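Rhamnosidase B (Bacillus sp., PDB 2OKX) probably hydrolyses terminal non-reducing alpha-L-rhamnose residues in alpha-L-rhamnosides, as a family 78 glycoside hydrolase. Local coordinates at residues L443-E456 with P518-T530. Numbering follows the deposited sequence.
Sequences LGAERSGFIGFELE and PVKLHEIYIRQST. With CA (calcium ion), chain C.
Strands 450-456 and 520-528 pair antiparallel in a sheet of the concanavalin-like beta domain, their axes 4.5 Å apart at closest and their directions 147° from each other. Phe-450/Arg-527 and Gly-452/Tyr-525 are hydrogen-bonded pairs, with Ile-451/Ile-526 a non-hydrogen-bonded pair between them. At Glu-454 the register slips by one in a classic beta bulge: its O accepts from both Glu-523 N (3.3 Å) and His-522 N (3.0 Å). The bulge lies at a metal site, since the ligands of a calcium ion include His-522 O at 2.6 Å, Val-423 O and three waters.

Ile-451, Phe-453, Leu-455, Leu-521, Ile-524 and Ile-526 share one face of the sheet, where Leu-508 and Leu-510 of strand 507-513 pack against Ile-524 and Leu-521. Ile-524 and Ile-451 lie side by side there, CD1 of the former 4.1 Å from CG2 of the latter. On the other face Tyr-525 folds its ring over Gly-452, because CG sits between the backbone N and carbonyl carbon (chi1 56°). Gly-452 CA makes a CH-pi contact over the ring face, 3.9 Å from the centroid; a CB on Gly-452 would collide with CZ. Replacing the tyrosine with an alanine would probably uncover the Gly-452 backbone and leave the water between the phenol OH and Phe-453 O without one of its partners. Farther along this face, one water donates to OE2 of both Glu-454 and Glu-523; Glu-454 OE1 is salt-bridged to Arg-494 and Glu-523 OE2 to Lys-202, which probably offsets the repulsion of the two like charges.

On the other side of the corner at Gly-449, in strand 446-448, the Arg-447 side chain crosses that of Gln-528 at about a right angle, and NH1 donates to Gln-528 OE1 at 2.9 Å, its N-H...O angle 153°.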
# COMPACT_ATOMS: atom_id res chain seq x y z
N LEU A 443 14.30 13.61 0.34
CA LEU A 443 14.18 13.30 1.76
C LEU A 443 15.43 12.56 2.26
O LEU A 443 15.70 12.53 3.46
CB LEU A 443 12.95 12.43 2.03
CG LEU A 443 11.58 13.06 1.78
CD1 LEU A 443 10.48 12.15 2.32
CD2 LEU A 443 11.51 14.43 2.46
N GLY A 444 16.19 11.97 1.34
CA GLY A 444 17.40 11.25 1.71
C GLY A 444 17.15 9.75 1.74
O GLY A 444 18.07 8.94 1.63
N ALA A 445 15.88 9.39 1.90
CA ALA A 445 15.47 8.00 1.94
C ALA A 445 13.96 7.97 1.76
O ALA A 445 13.29 8.99 1.85
CB ALA A 445 15.84 7.37 3.29
N GLU A 446 13.44 6.79 1.50
CA GLU A 446 12.01 6.63 1.35
C GLU A 446 11.40 6.96 2.71
O GLU A 446 12.00 6.67 3.75
CB GLU A 446 11.69 5.18 0.98
CG GLU A 446 10.21 4.87 0.78
CD GLU A 446 9.81 4.81 -0.69
OE1 GLU A 446 8.70 4.33 -0.98
OE2 GLU A 446 10.62 5.24 -1.55
N ARG A 447 10.23 7.60 2.70
CA ARG A 447 9.52 7.90 3.94
C ARG A 447 8.03 7.73 3.67
O ARG A 447 7.61 7.61 2.51
CB ARG A 447 9.85 9.31 4.45
CG ARG A 447 11.29 9.46 4.96
CD ARG A 447 11.45 10.64 5.91
NE ARG A 447 12.84 10.81 6.37
CZ ARG A 447 13.48 9.97 7.18
NH1 ARG A 447 12.88 8.89 7.65
NH2 ARG A 447 14.73 10.23 7.54
N SER A 448 7.24 7.69 4.73
CA SER A 448 5.80 7.52 4.59
C SER A 448 5.12 8.44 5.59
O SER A 448 5.40 8.38 6.79
CB SER A 448 5.42 6.06 4.87
OG SER A 448 4.02 5.86 4.81
N GLY A 449 4.24 9.30 5.10
CA GLY A 449 3.57 10.20 6.01
C GLY A 449 2.83 11.36 5.38
O GLY A 449 2.40 11.30 4.23
N PHE A 450 2.72 12.43 6.16
CA PHE A 450 1.99 13.63 5.76
C PHE A 450 2.88 14.81 5.40
O PHE A 450 3.60 15.35 6.24
CB PHE A 450 1.03 13.99 6.89
CG PHE A 450 0.26 12.80 7.41
CD1 PHE A 450 -0.75 12.22 6.65
CD2 PHE A 450 0.60 12.21 8.62
CE1 PHE A 450 -1.41 11.07 7.09
CE2 PHE A 450 -0.05 11.06 9.07
CZ PHE A 450 -1.06 10.49 8.30
N ILE A 451 2.80 15.21 4.13
CA ILE A 451 3.58 16.33 3.63
C ILE A 451 3.07 17.63 4.23
O ILE A 451 1.86 17.86 4.32
CB ILE A 451 3.47 16.42 2.09
CG1 ILE A 451 4.10 15.17 1.46
CG2 ILE A 451 4.15 17.70 1.59
CD1 ILE A 451 3.81 15.03 -0.02
N GLY A 452 4.01 18.47 4.66
CA GLY A 452 3.64 19.74 5.25
C GLY A 452 4.56 20.85 4.80
O GLY A 452 5.68 20.60 4.36
N PHE A 453 4.09 22.09 4.90
CA PHE A 453 4.90 23.22 4.52
C PHE A 453 4.35 24.51 5.12
O PHE A 453 3.23 24.54 5.64
CB PHE A 453 4.97 23.37 3.00
CG PHE A 453 3.64 23.68 2.35
CD1 PHE A 453 2.85 22.66 1.83
CD2 PHE A 453 3.18 24.99 2.28
CE1 PHE A 453 1.62 22.95 1.23
CE2 PHE A 453 1.94 25.29 1.68
CZ PHE A 453 1.16 24.27 1.16
N GLU A 454 5.16 25.55 5.06
CA GLU A 454 4.79 26.88 5.53
C GLU A 454 5.45 27.82 4.55
O GLU A 454 6.62 27.65 4.21
CB GLU A 454 5.31 27.14 6.95
CG GLU A 454 5.01 28.55 7.43
CD GLU A 454 5.36 28.77 8.89
OE1 GLU A 454 5.33 29.93 9.34
OE2 GLU A 454 5.64 27.78 9.60
N LEU A 455 4.69 28.80 4.07
CA LEU A 455 5.24 29.73 3.10
C LEU A 455 4.45 31.03 3.02
O LEU A 455 3.38 31.16 3.62
CB LEU A 455 5.24 29.06 1.71
CG LEU A 455 3.89 28.54 1.19
CD1 LEU A 455 3.01 29.71 0.75
CD2 LEU A 455 4.12 27.60 0.02
N GLU A 456 5.00 31.99 2.29
CA GLU A 456 4.37 33.28 2.07
C GLU A 456 4.28 33.38 0.55
O GLU A 456 5.26 33.11 -0.14
CB GLU A 456 5.23 34.44 2.57
CG GLU A 456 5.50 34.44 4.05
CD GLU A 456 6.33 35.63 4.48
OE1 GLU A 456 7.25 35.45 5.30
OE2 GLU A 456 6.06 36.75 3.99
N PRO A 518 7.68 37.04 -5.66
CA PRO A 518 8.43 35.88 -5.15
C PRO A 518 7.76 35.16 -4.00
O PRO A 518 7.08 35.76 -3.17
CB PRO A 518 9.78 36.49 -4.77
CG PRO A 518 9.45 37.90 -4.43
CD PRO A 518 8.47 38.28 -5.52
N VAL A 519 7.95 33.84 -3.97
CA VAL A 519 7.40 33.01 -2.92
C VAL A 519 8.51 32.71 -1.91
O VAL A 519 9.63 32.40 -2.30
CB VAL A 519 6.87 31.67 -3.49
CG1 VAL A 519 6.56 30.69 -2.35
CG2 VAL A 519 5.62 31.92 -4.32
N LYS A 520 8.20 32.83 -0.63
CA LYS A 520 9.18 32.55 0.41
C LYS A 520 8.80 31.23 1.07
O LYS A 520 7.77 31.14 1.74
CB LYS A 520 9.19 33.65 1.47
CG LYS A 520 9.70 34.99 0.96
CD LYS A 520 9.73 36.01 2.09
CE LYS A 520 10.20 37.36 1.59
NZ LYS A 520 10.22 38.36 2.69
N LEU A 521 9.62 30.21 0.86
CA LEU A 521 9.34 28.91 1.44
C LEU A 521 10.06 28.82 2.78
O LEU A 521 11.29 28.73 2.83
CB LEU A 521 9.79 27.81 0.48
CG LEU A 521 9.45 26.35 0.81
CD1 LEU A 521 7.98 26.21 1.18
CD2 LEU A 521 9.78 25.48 -0.41
N HIS A 522 9.30 28.87 3.87
CA HIS A 522 9.87 28.79 5.21
C HIS A 522 10.30 27.38 5.55
O HIS A 522 11.29 27.17 6.25
CB HIS A 522 8.87 29.31 6.25
CG HIS A 522 8.75 30.80 6.27
ND1 HIS A 522 8.02 31.50 5.33
CD2 HIS A 522 9.32 31.73 7.07
CE1 HIS A 522 8.14 32.80 5.55
NE2 HIS A 522 8.92 32.97 6.60
N GLU A 523 9.54 26.40 5.07
CA GLU A 523 9.87 25.00 5.29
C GLU A 523 8.97 24.03 4.54
O GLU A 523 7.78 24.29 4.34
CB GLU A 523 9.86 24.65 6.78
CG GLU A 523 8.56 24.92 7.50
CD GLU A 523 8.63 24.53 8.97
OE1 GLU A 523 9.66 24.84 9.60
OE2 GLU A 523 7.68 23.92 9.49
N ILE A 524 9.57 22.93 4.10
CA ILE A 524 8.87 21.86 3.41
C ILE A 524 9.40 20.64 4.15
O ILE A 524 10.61 20.52 4.39
CB ILE A 524 9.22 21.82 1.89
CG1 ILE A 524 8.57 20.61 1.22
CG2 ILE A 524 10.72 21.78 1.69
CD1 ILE A 524 7.04 20.63 1.24
N TYR A 525 8.50 19.75 4.56
CA TYR A 525 8.91 18.59 5.33
C TYR A 525 7.85 17.50 5.26
O TYR A 525 6.84 17.65 4.58
CB TYR A 525 9.08 18.99 6.79
CG TYR A 525 7.82 19.61 7.36
CD1 TYR A 525 7.58 20.99 7.25
CD2 TYR A 525 6.83 18.82 7.93
CE1 TYR A 525 6.37 21.55 7.69
CE2 TYR A 525 5.62 19.36 8.37
CZ TYR A 525 5.40 20.73 8.25
OH TYR A 525 4.20 21.25 8.68
N ILE A 526 8.09 16.42 5.99
CA ILE A 526 7.11 15.34 6.05
C ILE A 526 6.93 14.94 7.50
O ILE A 526 7.89 14.93 8.27
CB ILE A 526 7.55 14.09 5.23
CG1 ILE A 526 6.39 13.09 5.19
CG2 ILE A 526 8.79 13.43 5.87
CD1 ILE A 526 6.62 11.89 4.28
N ARG A 527 5.69 14.66 7.89
CA ARG A 527 5.44 14.19 9.24
C ARG A 527 5.34 12.69 9.05
O ARG A 527 4.30 12.17 8.65
CB ARG A 527 4.14 14.78 9.80
CG ARG A 527 4.20 16.31 9.98
CD ARG A 527 2.92 16.88 10.60
NE ARG A 527 2.75 16.45 11.98
CZ ARG A 527 3.40 16.96 13.02
NH1 ARG A 527 4.27 17.95 12.85
NH2 ARG A 527 3.19 16.48 14.24
N GLN A 528 6.45 12.00 9.28
CA GLN A 528 6.48 10.55 9.11
C GLN A 528 5.57 9.90 10.14
O GLN A 528 5.51 10.34 11.29
CB GLN A 528 7.91 10.02 9.26
CG GLN A 528 8.02 8.50 9.12
CD GLN A 528 9.44 8.05 8.88
OE1 GLN A 528 10.01 8.30 7.82
NE2 GLN A 528 10.03 7.39 9.86
N SER A 529 4.87 8.86 9.72
CA SER A 529 3.94 8.16 10.60
C SER A 529 3.98 6.65 10.40
O SER A 529 3.72 6.16 9.31
CB SER A 529 2.52 8.66 10.34
OG SER A 529 1.57 7.91 11.08
N THR A 530 4.31 5.92 11.46
CA THR A 530 4.36 4.46 11.40
C THR A 530 3.88 3.89 12.72
O THR A 530 3.60 4.61 13.67
CB THR A 530 5.79 3.93 11.19
OG1 THR A 530 6.55 4.10 12.39
CG2 THR A 530 6.49 4.69 10.06
CA CA C . 12.16 28.23 8.45
O HOH W 1 12.94 6.76 10.19
O HOH W 2 3.55 23.86 8.41
O HOH W 3 5.35 25.18 9.81
O HOH W 4 7.78 38.71 3.61
O HOH W 5 12.40 26.01 9.09
O HOH W 6 11.80 30.51 7.82
O HOH W 7 13.80 27.96 6.84